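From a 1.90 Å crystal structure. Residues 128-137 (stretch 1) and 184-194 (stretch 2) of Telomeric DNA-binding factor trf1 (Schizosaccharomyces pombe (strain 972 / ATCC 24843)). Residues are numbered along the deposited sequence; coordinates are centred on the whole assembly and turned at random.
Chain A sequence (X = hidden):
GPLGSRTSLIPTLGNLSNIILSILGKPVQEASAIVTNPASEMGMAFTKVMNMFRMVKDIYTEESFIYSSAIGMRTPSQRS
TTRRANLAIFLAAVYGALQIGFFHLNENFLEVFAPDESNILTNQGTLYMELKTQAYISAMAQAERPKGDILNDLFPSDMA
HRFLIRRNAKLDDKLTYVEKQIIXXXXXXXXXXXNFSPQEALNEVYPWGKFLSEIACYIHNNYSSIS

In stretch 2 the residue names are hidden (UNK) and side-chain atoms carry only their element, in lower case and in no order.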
# COMPACT_ATOMS: atom_id res chain seq x y z
N TYR A 128 -0.96 30.89 -0.79
CA TYR A 128 -2.42 31.00 -0.74
C TYR A 128 -2.94 31.93 -1.83
O TYR A 128 -3.90 31.60 -2.55
CB TYR A 128 -2.82 31.53 0.63
CG TYR A 128 -4.20 31.20 1.14
CD1 TYR A 128 -4.97 30.20 0.57
CD2 TYR A 128 -4.73 31.90 2.20
CE1 TYR A 128 -6.23 29.91 1.05
CE2 TYR A 128 -5.99 31.61 2.70
CZ TYR A 128 -6.73 30.62 2.12
OH TYR A 128 -7.97 30.32 2.61
N MET A 129 -2.35 33.12 -1.93
CA MET A 129 -2.81 34.12 -2.89
C MET A 129 -2.68 33.62 -4.32
O MET A 129 -3.57 33.88 -5.15
CB MET A 129 -2.03 35.42 -2.71
CG MET A 129 -2.35 36.52 -3.73
SD MET A 129 -1.27 37.99 -3.52
CE MET A 129 0.33 37.33 -3.90
N GLU A 130 -1.56 32.98 -4.65
CA GLU A 130 -1.36 32.47 -6.01
C GLU A 130 -2.30 31.31 -6.30
O GLU A 130 -2.76 31.14 -7.44
CB GLU A 130 0.10 32.04 -6.23
CG GLU A 130 1.15 33.18 -6.14
CD GLU A 130 0.93 34.32 -7.14
OE1 GLU A 130 0.27 34.12 -8.19
OE2 GLU A 130 1.43 35.44 -6.89
N LEU A 131 -2.55 30.45 -5.32
CA LEU A 131 -3.54 29.40 -5.51
C LEU A 131 -4.90 30.00 -5.86
O LEU A 131 -5.55 29.56 -6.81
CB LEU A 131 -3.66 28.52 -4.26
CG LEU A 131 -4.77 27.46 -4.39
CD1 LEU A 131 -4.46 26.46 -5.50
CD2 LEU A 131 -4.90 26.72 -3.06
N LYS A 132 -5.35 30.99 -5.08
CA LYS A 132 -6.64 31.62 -5.36
C LYS A 132 -6.65 32.22 -6.76
O LYS A 132 -7.65 32.13 -7.48
CB LYS A 132 -6.94 32.69 -4.30
CG LYS A 132 -7.14 32.11 -2.87
CD LYS A 132 -7.19 33.25 -1.83
CE LYS A 132 -7.61 32.75 -0.41
NZ LYS A 132 -8.95 32.09 -0.46
N THR A 133 -5.52 32.79 -7.19
CA THR A 133 -5.44 33.37 -8.52
C THR A 133 -5.61 32.31 -9.60
O THR A 133 -6.34 32.52 -10.58
CB THR A 133 -4.10 34.10 -8.71
OG1 THR A 133 -3.98 35.11 -7.69
CG2 THR A 133 -4.07 34.78 -10.10
N GLN A 134 -4.96 31.15 -9.45
CA GLN A 134 -5.16 30.07 -10.40
C GLN A 134 -6.58 29.51 -10.33
O GLN A 134 -7.15 29.13 -11.37
CB GLN A 134 -4.14 28.94 -10.19
CG GLN A 134 -2.67 29.35 -10.47
CD GLN A 134 -2.48 29.98 -11.86
OE1 GLN A 134 -2.97 29.45 -12.85
NE2 GLN A 134 -1.76 31.10 -11.92
N ALA A 135 -7.16 29.41 -9.13
CA ALA A 135 -8.56 28.97 -9.07
C ALA A 135 -9.46 29.93 -9.84
O ALA A 135 -10.38 29.50 -10.54
CB ALA A 135 -9.02 28.84 -7.62
N TYR A 136 -9.22 31.23 -9.69
CA TYR A 136 -10.00 32.22 -10.42
C TYR A 136 -9.84 32.04 -11.92
O TYR A 136 -10.83 32.02 -12.66
CB TYR A 136 -9.60 33.64 -9.97
CG TYR A 136 -10.19 34.74 -10.84
CD1 TYR A 136 -11.56 35.02 -10.80
CD2 TYR A 136 -9.38 35.50 -11.69
CE1 TYR A 136 -12.12 36.02 -11.59
CE2 TYR A 136 -9.93 36.50 -12.50
CZ TYR A 136 -11.31 36.77 -12.43
OH TYR A 136 -11.87 37.76 -13.20
N ILE A 137 -8.60 31.88 -12.39
CA ILE A 137 -8.33 31.77 -13.82
C ILE A 137 -8.97 30.51 -14.38
O ILE A 137 -9.58 30.53 -15.46
CB ILE A 137 -6.82 31.80 -14.07
CG1 ILE A 137 -6.30 33.23 -13.81
CG2 ILE A 137 -6.50 31.30 -15.48
CD1 ILE A 137 -4.77 33.31 -13.66
N UNK A 184 -4.15 42.10 3.24
CA UNK A 184 -3.88 43.25 2.40
C UNK A 184 -3.38 42.83 1.02
O UNK A 184 -3.82 43.39 0.01
c UNK A 184 -2.87 44.17 3.09
o UNK A 184 -1.36 47.47 2.74
c UNK A 184 -2.62 45.48 2.36
o UNK A 184 -2.05 46.36 4.51
c UNK A 184 -1.96 46.51 3.27
N UNK A 185 -2.49 41.83 0.97
CA UNK A 185 -2.02 41.33 -0.32
C UNK A 185 -3.16 40.73 -1.13
O UNK A 185 -3.22 40.90 -2.36
c UNK A 185 1.87 38.91 -0.50
c UNK A 185 1.44 39.79 0.68
n UNK A 185 2.88 37.88 -0.09
c UNK A 185 0.44 40.86 0.26
c UNK A 185 -0.92 40.29 -0.12
N UNK A 186 -4.06 40.01 -0.46
CA UNK A 186 -5.18 39.39 -1.15
C UNK A 186 -6.15 40.43 -1.69
O UNK A 186 -6.63 40.30 -2.82
c UNK A 186 -5.88 38.42 -0.20
s UNK A 186 -5.06 36.82 -0.14
N UNK A 187 -6.45 41.46 -0.89
CA UNK A 187 -7.32 42.55 -1.35
C UNK A 187 -6.78 43.19 -2.62
O UNK A 187 -7.52 43.41 -3.58
c UNK A 187 -7.46 43.62 -0.25
o UNK A 187 -7.80 42.99 0.99
c UNK A 187 -8.52 44.64 -0.61
N UNK A 188 -5.48 43.48 -2.63
CA UNK A 188 -4.84 44.07 -3.81
C UNK A 188 -4.91 43.14 -5.02
O UNK A 188 -5.11 43.59 -6.15
c UNK A 188 -3.39 44.42 -3.50
N UNK A 189 -4.71 41.83 -4.80
CA UNK A 189 -4.76 40.88 -5.91
C UNK A 189 -6.18 40.75 -6.46
O UNK A 189 -6.38 40.66 -7.68
n UNK A 189 -2.10 38.91 -7.40
n UNK A 189 0.06 38.18 -7.08
n UNK A 189 -1.57 36.67 -7.67
c UNK A 189 -4.35 38.42 -6.50
c UNK A 189 -3.51 38.74 -7.73
c UNK A 189 -4.22 39.52 -5.46
c UNK A 189 -1.20 37.92 -7.39
N UNK A 190 -7.18 40.78 -5.57
CA UNK A 190 -8.57 40.74 -6.03
C UNK A 190 -8.88 41.92 -6.95
O UNK A 190 -9.45 41.74 -8.03
c UNK A 190 -9.51 40.73 -4.82
c UNK A 190 -11.84 40.72 -3.93
c UNK A 190 -13.21 40.10 -4.09
n UNK A 190 -14.17 40.59 -3.07
c UNK A 190 -10.95 40.39 -5.13
N UNK A 191 -8.47 43.12 -6.55
CA UNK A 191 -8.73 44.31 -7.36
C UNK A 191 -8.01 44.21 -8.70
O UNK A 191 -8.61 44.47 -9.75
c UNK A 191 -8.07 46.79 -7.48
o UNK A 191 -8.45 49.16 -7.34
c UNK A 191 -8.23 48.10 -6.70
o UNK A 191 -8.14 48.06 -5.46
c UNK A 191 -8.30 45.56 -6.59
N UNK A 192 -6.72 43.86 -8.69
CA UNK A 192 -6.01 43.70 -9.95
C UNK A 192 -6.70 42.69 -10.85
O UNK A 192 -6.81 42.89 -12.07
c UNK A 192 -3.88 42.72 -10.94
c UNK A 192 -4.56 43.29 -9.70
n UNK A 192 -1.31 46.35 -11.05
c UNK A 192 -1.68 45.19 -10.56
n UNK A 192 -1.96 44.18 -11.37
n UNK A 192 -1.78 45.02 -9.24
c UNK A 192 -2.38 42.86 -10.90
N UNK A 193 -7.21 41.60 -10.27
CA UNK A 193 -7.85 40.58 -11.08
C UNK A 193 -9.17 41.08 -11.65
O UNK A 193 -9.49 40.81 -12.81
c UNK A 193 -6.11 37.97 -11.25
c UNK A 193 -8.05 39.30 -10.25
c UNK A 193 -7.08 37.34 -9.05
c UNK A 193 -6.78 38.49 -9.98
N UNK A 194 -9.94 41.82 -10.85
CA UNK A 194 -11.26 42.24 -11.31
C UNK A 194 -11.14 43.29 -12.41
O UNK A 194 -11.89 43.26 -13.39
c UNK A 194 -12.08 42.77 -10.13

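Position 184 carries three carbons, the third bearing two oxygens: a carboxylate two carbons beyond CB, hence E184. It is out of reach of stretch 1 and makes no contact there.

At position 185 four carbons run in a row and end in a nitrogen, an unbranched amine, so the residue is K185. Its backbone O lies 3.7 Å from M129 SD, and its CE comes within 4.1 Å of M129 CE, so the aliphatic part of the lysine packs against the methionine tip.

Position 186 has one carbon followed by one sulfur, which defines C186. Its CA is 6.0 Å from the CA of M129, the nearest CA pair between the helices, and a small side chain accompanies this close approach. C186 SG sits 4.2 Å from M129 CB, an apolar contact, and 4.5 Å from K132 CD.

At position 187 a single carbon carries one oxygen and one carbon; this beta-branched hydroxyl is T187, out of reach of stretch 1. Position 188 shows one carbon only, giving A188, which also makes no contact.

Position 189 has three carbons, a nitrogen, then a carbon carrying two more nitrogens. This planar group is a guanidinium, and the residue is R189. Its chi1 is t, while chi2 and chi3 are both p, so the chain is folded rather than extended. R189 NH2 donates to E130 OE2 at 3.1 Å with an N-H...O angle of 156°, and R189 NH1 to E130 OE1 at 3.2 Å and 162°; these belong to a salt bridge. R189 NH1 also donates to T133 OG1 at 2.9 Å. M129 CE lies over one face of the guanidinium, 3.3 Å from R189 NH2, whereas the oxygens T133 OG1 and E130 OE2 lie at its edge, near the plane where N-H bonds point.

Position 190 again has four carbons in a row ending in nitrogen: K190, extended with all four chi angles t, its CA-to-CB bond pointing away from stretch 1. Position 191 repeats the pattern of three carbons with two terminal oxygens, E191, and is out of reach. At position 192 the guanidinium pattern recurs, identifying R192, but this side chain is out of reach of stretch 1.

Position 193 has four carbons forked at the second, which is L193. Its CD1 is 4.0 Å from Y136 CD2, approaching the ring obliquely, and its CD2 is 4.0 Å from T133 CG2. Position 194 has one carbon, A194, and makes no contact within 4.5 Å.

The helices run in broadly the same direction, 24° apart, with axes 10.3 Å apart at closest approach, and the two stretches bury 488 Å² between them. Apolar packing by M129 with C186 and Y136 with L193 accompanies the charged link from R189 to E130. T133 joins both kinds of contact: its OG1 accepts from R189 NH1 and donates to M129 O at 2.9 Å, while its methyl meets L193.

Stretch 2 (184-194) EKCTARKERLA
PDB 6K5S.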